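Local coordinates for universal stress protein (Burkholderia pseudomallei, PDB 4WNY) that belongs to the universal stress protein A family and probably takes part in the bacterial response to stress, its precise role being undetermined, at residues Ser58-Val61 / Asp62-Glu66. Numbering follows the deposited sequence.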
loop_
_atom_site.group_PDB
_atom_site.type_symbol
_atom_site.label_atom_id
_atom_site.label_comp_id
_atom_site.label_asym_id
_atom_site.label_seq_id
_atom_site.Cartn_x
_atom_site.Cartn_y
_atom_site.Cartn_z
ATOM N N SER A 58 31.748 -7.650 14.120
ATOM C CA SER A 58 32.184 -7.913 12.751
ATOM C C SER A 58 31.783 -9.303 12.265
ATOM O O SER A 58 31.618 -9.527 11.065
ATOM C CB SER A 58 33.700 -7.749 12.640
ATOM O OG SER A 58 34.374 -8.766 13.361
ATOM N N ILE A 59 31.638 -10.236 13.202
ATOM C CA ILE A 59 31.203 -11.588 12.875
ATOM C C ILE A 59 29.782 -11.580 12.324
ATOM O O ILE A 59 29.488 -12.229 11.318
ATOM C CB ILE A 59 31.268 -12.515 14.106
ATOM C CG1 ILE A 59 32.718 -12.685 14.567
ATOM C CG2 ILE A 59 30.654 -13.871 13.792
ATOM C CD1 ILE A 59 33.631 -13.262 13.507
ATOM N N LEU A 60 28.906 -10.832 12.985
ATOM C CA LEU A 60 27.506 -10.745 12.585
ATOM C C LEU A 60 27.315 -9.841 11.369
ATOM O O LEU A 60 26.383 -10.034 10.587
ATOM C CB LEU A 60 26.652 -10.246 13.751
ATOM C CG LEU A 60 25.938 -11.298 14.607
ATOM C CD1 LEU A 60 26.867 -12.444 14.980
ATOM C CD2 LEU A 60 25.354 -10.655 15.860
ATOM N N VAL A 61 28.196 -8.856 11.215
ATOM C CA VAL A 61 28.157 -7.971 10.054
ATOM C C VAL A 61 28.399 -8.765 8.775
ATOM O O VAL A 61 27.631 -8.667 7.818
ATOM C CB VAL A 61 29.199 -6.839 10.164
ATOM C CG1 VAL A 61 29.317 -6.088 8.844
ATOM C CG2 VAL A 61 28.830 -5.890 11.294
ATOM N N ASP A 62 29.467 -9.558 8.775
ATOM C CA ASP A 62 29.765 -10.454 7.661
ATOM C C ASP A 62 28.616 -11.423 7.415
ATOM O O ASP A 62 28.304 -11.755 6.271
ATOM C CB ASP A 62 31.053 -11.235 7.929
ATOM C CG ASP A 62 32.283 -10.349 7.941
ATOM O OD1 ASP A 62 32.130 -9.109 7.980
ATOM O OD2 ASP A 62 33.404 -10.899 7.920
ATOM N N ALA A 63 27.986 -11.865 8.498
ATOM C CA ALA A 63 26.913 -12.847 8.432
ATOM C C ALA A 63 25.680 -12.322 7.710
ATOM O O ALA A 63 25.212 -12.926 6.744
ATOM C CB ALA A 63 26.542 -13.290 9.822
ATOM N N PHE A 64 25.152 -11.199 8.187
ATOM C CA PHE A 64 23.932 -10.634 7.621
ATOM C C PHE A 64 24.166 -10.073 6.223
ATOM O O PHE A 64 23.247 -10.031 5.403
ATOM C CB PHE A 64 23.365 -9.550 8.540
ATOM C CG PHE A 64 22.695 -10.094 9.772
ATOM C CD1 PHE A 64 23.272 -9.932 11.022
ATOM C CD2 PHE A 64 21.492 -10.774 9.678
ATOM C CE1 PHE A 64 22.657 -10.434 12.154
ATOM C CE2 PHE A 64 20.874 -11.277 10.806
ATOM C CZ PHE A 64 21.457 -11.107 12.045
ATOM N N ARG A 65 25.393 -9.639 5.952
ATOM C CA ARG A 65 25.764 -9.222 4.604
ATOM C C ARG A 65 25.752 -10.435 3.683
ATOM O O ARG A 65 25.252 -10.373 2.560
ATOM C CB ARG A 65 27.141 -8.553 4.588
ATOM C CG ARG A 65 27.163 -7.117 5.093
ATOM C CD ARG A 65 28.577 -6.552 5.029
ATOM N NE ARG A 65 28.660 -5.186 5.538
ATOM C CZ ARG A 65 29.798 -4.513 5.690
ATOM N NH1 ARG A 65 30.955 -5.082 5.375
ATOM N NH2 ARG A 65 29.780 -3.273 6.160
ATOM N N GLU A 66 26.307 -11.540 4.172
ATOM C CA GLU A 66 26.318 -12.791 3.425
ATOM C C GLU A 66 24.899 -13.309 3.227
ATOM O O GLU A 66 24.556 -13.812 2.158
ATOM C CB GLU A 66 27.166 -13.839 4.145
ATOM C CG GLU A 66 27.364 -15.112 3.351
ATOM C CD GLU A 66 27.980 -14.849 1.992
ATOM O OE1 GLU A 66 28.951 -14.068 1.918
ATOM O OE2 GLU A 66 27.486 -15.417 0.997
#
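Val61 and Arg65 sit one turn apart near the start of the alpha-helix 57-82, and their i to i+4 pairing is a worked example of how a helix lays one side chain against the next. The helix belongs to the alpha/beta fold of the universal stress proteins, in which helices pack against a parallel five-stranded sheet. Followed outward, Arg65 first meets backbone: its CB lies 3.3 Å from Val61 O, the same oxygen that accepts the hydrogen bond from Arg65 N (3.1 Å). CG, set beside the backbone N by a chi1 of -77°, is 3.2 Å from Val61 O, and CD lies between Val61 O and Val61 CG1, 3.6 and 3.9 Å away. From CG to NE the chain is fully extended, running alongside Val61 and carrying the guanidinium across CG1. This methyl stands 3.5 Å above the guanidinium plane, over its centre, 3.6 Å from CZ and a little farther from NH1 and NH2. Such a face contact keeps CG1 off the in-plane N-H directions. NE forms a salt bridge with OE2 of Glu92 on strand 89-92, thereby tying the helix to the sheet.

Leu60 and Phe64 repeat the spacing: they lie side by side, pointing the same way, and both touch Met45, while Phe64 also reaches Tyr41 and Val43 of strand 36-43. Between their backbones the bond from Phe64 N to Leu60 O is short and nearly straight, 172° at the hydrogen. The side chains themselves touch more lightly, where Leu60 CG approaches ring atom CE1 of Phe64 at 4.2 Å.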